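Local coordinates for uncharacterized protein (Pseudomonas syringae pv. tomato, PDB 3K4I) that is of unknown function but belongs to the Aldolase/RraA family and forms an assembly of three chains, at residues T25-G39 with V172-L185. Residues are numbered along the deposited sequence; the frame is centred on the assembly and turned at random.
Sequences TASLSDALDSLGIDG and VCDGSGCVVVPQQL
The carboxylate of Asp-174 grips the first turn of helix 25-33 through both the backbone and the side chain of Thr-25. OD2 takes the amide N of Thr-25 at 3.1 Å in an almost straight bond (178°) that arrives from above the carboxylate plane, while OD1 accepts Thr-25 OG1 at 2.6 Å on its syn side. A chi1 of 49° tucks the hydroxyl over the backbone, flanked by N and C, which aims OG1 at the carboxylate and turns CG2 toward the hairpin, 3.4 Å from Val-172 O. Ser-176 N reaches the same OD1 from the face opposite Thr-25 OG1 and closes an Asx turn, so the hairpin bend itself helps fix the acid. Farther along the helix the contact is apolar. Leu-28 crosses Val-172 at about a right angle, laying CD1 against CG2 (3.5 Å). One turn on, Leu-32 and Val-179 meet tip to tip, CD1 to CG1, and the other leucine branch, CD2, lies 3.7 Å from Pro-182 CD. Val-179 CG2, on the branch beside its backbone N, packs against Thr-25 CB. After the Schellman motif at Gly-36 the chain turns back to the sheet: Ile-37 CD1 presses end-on against Leu-185 CD1, tighter than usual, and Gly-39 O accepts Val-180 N at 2.9 Å. A water donates to both Asp-38 O and Val-180 O beside this bond. Helix 186-207 packs against Leu-28, and Asp-30 forms a salt bridge with Arg-123 of the second subunit, whose Ile-125 N bonds to Ser-176 OG. The arrangement is a helix packed obliquely on a β-hairpin beside a subunit interface, in a protein of the Aldolase/RraA family.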
ATOM      1  N   THR C  25       2.011 -16.181   9.236  1.00  7.51           N
ATOM      2  CA  THR C  25       2.152 -16.713   7.871  1.00  6.22           C
ATOM      3  C   THR C  25       3.548 -17.234   7.575  1.00  6.47           C
ATOM      4  O   THR C  25       3.685 -18.218   6.834  1.00  6.53           O
ATOM      5  CB  THR C  25       1.726 -15.682   6.818  1.00  4.92           C
ATOM      6  OG1 THR C  25       2.366 -14.436   7.093  1.00  5.80           O
ATOM      7  CG2 THR C  25       0.186 -15.499   6.856  1.00  6.67           C
ATOM      8  N   ALA C  26       4.585 -16.585   8.114  1.00  6.35           N
ATOM      9  CA  ALA C  26       5.959 -17.060   7.897  1.00  6.24           C
ATOM     10  C   ALA C  26       6.196 -18.476   8.432  1.00  6.50           C
ATOM     11  O   ALA C  26       6.819 -19.298   7.756  1.00  6.56           O
ATOM     12  CB  ALA C  26       6.992 -16.070   8.455  1.00  5.29           C
ATOM     13  N   SER C  27       5.720 -18.771   9.652  1.00  7.60           N
ATOM     14  CA  SER C  27       5.916 -20.095  10.215  1.00  7.88           C
ATOM     15  C   SER C  27       5.220 -21.160   9.358  1.00  7.32           C
ATOM     16  O   SER C  27       5.789 -22.221   9.090  1.00  6.74           O
ATOM     17  CB  SER C  27       5.387 -20.159  11.650  1.00  8.96           C
ATOM     18  OG  SER C  27       5.800 -18.989  12.349  1.00 17.53           O
ATOM     19  N   LEU C  28       3.991 -20.850   8.936  1.00  7.29           N
ATOM     20  CA  LEU C  28       3.199 -21.781   8.162  1.00  7.60           C
ATOM     21  C   LEU C  28       3.822 -22.014   6.802  1.00  7.68           C
ATOM     22  O   LEU C  28       3.884 -23.145   6.339  1.00  8.06           O
ATOM     23  CB  LEU C  28       1.760 -21.285   8.016  1.00  9.12           C
ATOM     24  CG  LEU C  28       1.024 -21.475   9.358  1.00  8.26           C
ATOM     25  CD1 LEU C  28      -0.180 -20.584   9.410  1.00 10.69           C
ATOM     26  CD2 LEU C  28       0.645 -22.958   9.559  1.00 10.40           C
ATOM     27  N   SER C  29       4.337 -20.936   6.213  1.00  6.68           N
ATOM     28  CA  SER C  29       5.031 -21.038   4.925  1.00  6.40           C
ATOM     29  C   SER C  29       6.325 -21.872   5.027  1.00  6.23           C
ATOM     30  O   SER C  29       6.580 -22.746   4.182  1.00  6.21           O
ATOM     31  CB  SER C  29       5.331 -19.647   4.393  1.00  6.25           C
ATOM     32  OG  SER C  29       5.991 -19.736   3.123  1.00  9.03           O
ATOM     33  N   ASP C  30       7.113 -21.651   6.072  1.00  5.54           N
ATOM     34  CA  ASP C  30       8.345 -22.458   6.291  1.00  6.44           C
ATOM     35  C   ASP C  30       7.994 -23.942   6.494  1.00  6.97           C
ATOM     36  O   ASP C  30       8.679 -24.833   5.984  1.00  6.88           O
ATOM     37  CB  ASP C  30       9.144 -21.913   7.492  1.00  7.82           C
ATOM     38  CG  ASP C  30       9.743 -20.533   7.231  1.00 10.02           C
ATOM     39  OD1 ASP C  30       9.600 -19.993   6.109  1.00  6.98           O
ATOM     40  OD2 ASP C  30      10.330 -19.946   8.185  1.00  8.57           O
ATOM     41  N   ALA C  31       6.878 -24.207   7.174  1.00  6.37           N
ATOM     42  CA  ALA C  31       6.410 -25.583   7.379  1.00  7.03           C
ATOM     43  C   ALA C  31       6.007 -26.235   6.055  1.00  6.49           C
ATOM     44  O   ALA C  31       6.364 -27.379   5.764  1.00  5.51           O
ATOM     45  CB  ALA C  31       5.233 -25.600   8.357  1.00  7.82           C
ATOM     46  N   LEU C  32       5.233 -25.505   5.272  1.00  5.71           N
ATOM     47  CA  LEU C  32       4.875 -25.979   3.938  1.00  6.18           C
ATOM     48  C   LEU C  32       6.123 -26.260   3.106  1.00  5.71           C
ATOM     49  O   LEU C  32       6.198 -27.297   2.461  1.00  5.52           O
ATOM     50  CB  LEU C  32       3.992 -24.986   3.230  1.00  7.17           C
ATOM     51  CG  LEU C  32       2.545 -25.011   3.711  1.00  5.49           C
ATOM     52  CD1 LEU C  32       1.892 -23.703   3.202  1.00  7.80           C
ATOM     53  CD2 LEU C  32       1.786 -26.229   3.169  1.00  8.19           C
ATOM     54  N   ASP C  33       7.095 -25.348   3.158  1.00  6.25           N
ATOM     55  CA  ASP C  33       8.309 -25.496   2.352  1.00  7.03           C
ATOM     56  C   ASP C  33       9.017 -26.796   2.715  1.00  7.34           C
ATOM     57  O   ASP C  33       9.594 -27.458   1.856  1.00  7.67           O
ATOM     58  CB  ASP C  33       9.288 -24.340   2.610  1.00  7.56           C
ATOM     59  CG  ASP C  33       8.911 -23.068   1.894  1.00  9.19           C
ATOM     60  OD1 ASP C  33       7.918 -23.060   1.130  1.00  8.82           O
ATOM     61  OD2 ASP C  33       9.633 -22.067   2.116  1.00  8.13           O
ATOM     62  N   SER C  34       8.989 -27.156   4.006  1.00  7.51           N
ATOM     63  CA  SER C  34       9.597 -28.409   4.476  1.00  6.58           C
ATOM     64  C   SER C  34       8.882 -29.641   3.957  1.00  6.55           C
ATOM     65  O   SER C  34       9.405 -30.761   4.050  1.00  7.25           O
ATOM     66  CB  SER C  34       9.709 -28.448   6.025  1.00  5.34           C
ATOM     67  OG  SER C  34       8.461 -28.679   6.631  1.00  7.53           O
ATOM     68  N   LEU C  35       7.689 -29.432   3.403  1.00  7.43           N
ATOM     69  CA  LEU C  35       6.916 -30.493   2.768  1.00  9.08           C
ATOM     70  C   LEU C  35       6.957 -30.370   1.231  1.00  9.14           C
ATOM     71  O   LEU C  35       6.351 -31.170   0.528  1.00 10.99           O
ATOM     72  CB  LEU C  35       5.483 -30.556   3.336  1.00  9.70           C
ATOM     73  CG  LEU C  35       5.397 -30.896   4.855  1.00  5.59           C
ATOM     74  CD1 LEU C  35       4.032 -30.551   5.448  1.00 10.78           C
ATOM     75  CD2 LEU C  35       5.763 -32.347   5.136  1.00 10.36           C
ATOM     76  N   GLY C  36       7.675 -29.367   0.723  1.00  9.16           N
ATOM     77  CA  GLY C  36       7.916 -29.243  -0.727  1.00  9.38           C
ATOM     78  C   GLY C  36       6.856 -28.438  -1.448  1.00  9.74           C
ATOM     79  O   GLY C  36       6.727 -28.533  -2.663  1.00 10.84           O
ATOM     80  N   ILE C  37       6.109 -27.631  -0.707  1.00  8.75           N
ATOM     81  CA  ILE C  37       4.897 -26.985  -1.226  1.00  7.07           C
ATOM     82  C   ILE C  37       4.976 -25.476  -0.992  1.00  6.90           C
ATOM     83  O   ILE C  37       5.327 -25.030   0.101  1.00  6.09           O
ATOM     84  CB  ILE C  37       3.653 -27.564  -0.492  1.00  7.32           C
ATOM     85  CG1 ILE C  37       3.415 -29.011  -0.939  1.00 10.12           C
ATOM     86  CG2 ILE C  37       2.371 -26.713  -0.706  1.00  8.45           C
ATOM     87  CD1 ILE C  37       2.564 -29.766   0.055  1.00 10.16           C
ATOM     88  N   ASP C  38       4.714 -24.699  -2.035  1.00  7.22           N
ATOM     89  CA  ASP C  38       4.587 -23.248  -1.927  1.00  8.29           C
ATOM     90  C   ASP C  38       3.193 -22.937  -1.496  1.00  7.63           C
ATOM     91  O   ASP C  38       2.256 -23.529  -2.032  1.00  9.09           O
ATOM     92  CB  ASP C  38       4.735 -22.613  -3.330  1.00  9.99           C
ATOM     93  CG  ASP C  38       6.166 -22.572  -3.826  1.00 20.91           C
ATOM     94  OD1 ASP C  38       7.087 -22.803  -3.036  1.00 11.96           O
ATOM     95  OD2 ASP C  38       6.378 -22.277  -5.037  1.00 14.05           O
ATOM     96  N   GLY C  39       3.035 -22.002  -0.561  1.00  7.62           N
ATOM     97  CA  GLY C  39       1.687 -21.651  -0.117  1.00  7.49           C
ATOM     98  C   GLY C  39       1.322 -20.191  -0.264  1.00  6.60           C
ATOM     99  O   GLY C  39       0.171 -19.841  -0.130  1.00  7.38           O
ATOM    100  N   VAL C 172      -4.581 -18.821   6.142  1.00  6.76           N
ATOM    101  CA  VAL C 172      -4.055 -17.986   7.238  1.00  7.85           C
ATOM    102  C   VAL C 172      -3.473 -16.745   6.580  1.00  7.88           C
ATOM    103  O   VAL C 172      -2.705 -16.848   5.591  1.00  7.15           O
ATOM    104  CB  VAL C 172      -3.004 -18.683   8.097  1.00  8.27           C
ATOM    105  CG1 VAL C 172      -2.558 -17.722   9.265  1.00  7.49           C
ATOM    106  CG2 VAL C 172      -3.564 -20.020   8.673  1.00  8.47           C
ATOM    107  N   CYS C 173      -3.937 -15.589   7.055  1.00  6.70           N
ATOM    108  CA  CYS C 173      -3.567 -14.315   6.454  1.00  5.83           C
ATOM    109  C   CYS C 173      -3.240 -13.318   7.534  1.00  5.68           C
ATOM    110  O   CYS C 173      -3.934 -13.277   8.548  1.00  5.23           O
ATOM    111  CB  CYS C 173      -4.742 -13.755   5.640  1.00  4.02           C
ATOM    112  SG  CYS C 173      -5.440 -14.918   4.464  1.00 11.19           S
ATOM    113  N   ASP C 174      -2.210 -12.505   7.290  1.00  6.60           N
ATOM    114  CA  ASP C 174      -1.835 -11.411   8.187  1.00  7.09           C
ATOM    115  C   ASP C 174      -1.163 -10.278   7.417  1.00  6.95           C
ATOM    116  O   ASP C 174      -1.316 -10.178   6.181  1.00  5.95           O
ATOM    117  CB  ASP C 174      -0.963 -11.932   9.361  1.00  8.08           C
ATOM    118  CG  ASP C 174       0.351 -12.596   8.911  1.00  7.20           C
ATOM    119  OD1 ASP C 174       0.847 -12.378   7.776  1.00  8.60           O
ATOM    120  OD2 ASP C 174       0.919 -13.351   9.725  1.00  8.85           O
ATOM    121  N   GLY C 175      -0.436  -9.415   8.121  1.00  6.30           N
ATOM    122  CA  GLY C 175       0.228  -8.273   7.455  1.00  7.27           C
ATOM    123  C   GLY C 175       1.192  -8.647   6.337  1.00  7.89           C
ATOM    124  O   GLY C 175       1.423  -7.844   5.403  1.00  9.21           O
ATOM    125  N   SER C 176       1.738  -9.863   6.400  1.00  8.22           N
ATOM    126  CA  SER C 176       2.677 -10.320   5.377  1.00  9.42           C
ATOM    127  C   SER C 176       1.999 -10.945   4.141  1.00  9.92           C
ATOM    128  O   SER C 176       2.675 -11.268   3.161  1.00 10.79           O
ATOM    129  CB  SER C 176       3.693 -11.284   6.010  1.00  8.94           C
ATOM    130  OG  SER C 176       4.381 -10.636   7.079  1.00 10.49           O
ATOM    131  N   GLY C 177       0.675 -11.084   4.183  1.00  7.85           N
ATOM    132  CA  GLY C 177      -0.082 -11.680   3.086  1.00  6.62           C
ATOM    133  C   GLY C 177      -0.844 -12.941   3.451  1.00  6.82           C
ATOM    134  O   GLY C 177      -1.148 -13.193   4.654  1.00  6.32           O
ATOM    135  N   CYS C 178      -1.122 -13.752   2.443  1.00  5.52           N
ATOM    136  CA  CYS C 178      -1.987 -14.943   2.613  1.00  5.36           C
ATOM    137  C   CYS C 178      -1.258 -16.245   2.227  1.00  5.78           C
ATOM    138  O   CYS C 178      -0.565 -16.325   1.197  1.00  5.71           O
ATOM    139  CB  CYS C 178      -3.235 -14.821   1.761  1.00  5.97           C
ATOM    140  SG  CYS C 178      -4.043 -13.167   1.811  1.00 12.26           S
ATOM    141  N   VAL C 179      -1.479 -17.275   3.030  1.00  5.27           N
ATOM    142  CA  VAL C 179      -0.900 -18.621   2.812  1.00  4.68           C
ATOM    143  C   VAL C 179      -2.022 -19.660   2.697  1.00  5.60           C
ATOM    144  O   VAL C 179      -3.006 -19.619   3.472  1.00  6.89           O
ATOM    145  CB  VAL C 179       0.039 -19.033   3.967  1.00  6.65           C
ATOM    146  CG1 VAL C 179       0.590 -20.432   3.775  1.00 13.21           C
ATOM    147  CG2 VAL C 179       1.185 -18.055   4.120  1.00 12.86           C
ATOM    148  N   VAL C 180      -1.898 -20.560   1.718  1.00  4.98           N
ATOM    149  CA  VAL C 180      -2.867 -21.659   1.501  1.00  4.67           C
ATOM    150  C   VAL C 180      -2.234 -22.952   2.003  1.00  6.81           C
ATOM    151  O   VAL C 180      -1.145 -23.353   1.548  1.00  6.49           O
ATOM    152  CB  VAL C 180      -3.202 -21.890  -0.005  1.00  5.44           C
ATOM    153  CG1 VAL C 180      -4.216 -23.039  -0.171  1.00  8.68           C
ATOM    154  CG2 VAL C 180      -3.679 -20.572  -0.661  1.00  9.00           C
ATOM    155  N   VAL C 181      -2.893 -23.600   2.960  1.00  7.35           N
ATOM    156  CA  VAL C 181      -2.414 -24.855   3.494  1.00  6.93           C
ATOM    157  C   VAL C 181      -3.353 -25.967   3.025  1.00  6.82           C
ATOM    158  O   VAL C 181      -4.535 -25.976   3.399  1.00  7.47           O
ATOM    159  CB  VAL C 181      -2.385 -24.825   5.067  1.00  7.17           C
ATOM    160  CG1 VAL C 181      -1.961 -26.189   5.654  1.00  7.88           C
ATOM    161  CG2 VAL C 181      -1.481 -23.713   5.585  1.00  5.64           C
ATOM    162  N   PRO C 182      -2.840 -26.941   2.242  1.00  6.58           N
ATOM    163  CA  PRO C 182      -3.746 -28.003   1.796  1.00  6.42           C
ATOM    164  C   PRO C 182      -4.401 -28.737   2.971  1.00  6.02           C
ATOM    165  O   PRO C 182      -3.735 -29.051   3.962  1.00  6.20           O
ATOM    166  CB  PRO C 182      -2.829 -28.969   1.036  1.00  6.82           C
ATOM    167  CG  PRO C 182      -1.690 -28.038   0.495  1.00  9.63           C
ATOM    168  CD  PRO C 182      -1.475 -27.107   1.701  1.00  5.97           C
ATOM    169  N   GLN C 183      -5.696 -28.975   2.847  1.00  6.09           N
ATOM    170  CA  GLN C 183      -6.455 -29.569   3.951  1.00  5.70           C
ATOM    171  C   GLN C 183      -5.892 -30.928   4.390  1.00  6.56           C
ATOM    172  O   GLN C 183      -5.868 -31.247   5.606  1.00  6.28           O
ATOM    173  CB  GLN C 183      -7.954 -29.660   3.610  1.00  4.35           C
ATOM    174  CG  GLN C 183      -8.329 -30.485   2.380  1.00  5.77           C
ATOM    175  CD  GLN C 183      -9.668 -30.066   1.842  1.00  3.83           C
ATOM    176  OE1 GLN C 183     -10.683 -30.671   2.139  1.00  8.13           O
ATOM    177  NE2 GLN C 183      -9.682 -29.011   1.041  1.00  5.94           N
ATOM    178  N   GLN C 184      -5.440 -31.733   3.443  1.00  5.76           N
ATOM    179  CA  GLN C 184      -4.907 -33.044   3.834  1.00  7.35           C
ATOM    180  C   GLN C 184      -3.607 -32.945   4.637  1.00  8.13           C
ATOM    181  O   GLN C 184      -3.182 -33.931   5.253  1.00  9.81           O
ATOM    182  CB  GLN C 184      -4.727 -33.951   2.613  1.00  7.97           C
ATOM    183  CG  GLN C 184      -6.041 -34.411   2.032  1.00  6.50           C
ATOM    184  CD  GLN C 184      -5.904 -34.969   0.649  1.00  9.55           C
ATOM    185  OE1 GLN C 184      -5.760 -34.230  -0.332  1.00  8.18           O
ATOM    186  NE2 GLN C 184      -5.981 -36.276   0.550  1.00  7.63           N
ATOM    187  N   LEU C 185      -2.967 -31.779   4.627  1.00  7.65           N
ATOM    188  CA  LEU C 185      -1.710 -31.583   5.327  1.00  7.55           C
ATOM    189  C   LEU C 185      -1.822 -30.656   6.534  1.00  7.98           C
ATOM    190  O   LEU C 185      -0.815 -30.416   7.207  1.00  7.79           O
ATOM    191  CB  LEU C 185      -0.648 -31.004   4.380  1.00  9.41           C
ATOM    192  CG  LEU C 185      -0.266 -31.916   3.219  1.00 14.33           C
ATOM    193  CD1 LEU C 185       0.660 -31.145   2.292  1.00 11.90           C
ATOM    194  CD2 LEU C 185       0.379 -33.165   3.710  1.00 12.20           C
TER
HETATM  195  O   HOH W   1      -0.360 -24.493  -0.757  1.00 12.58           O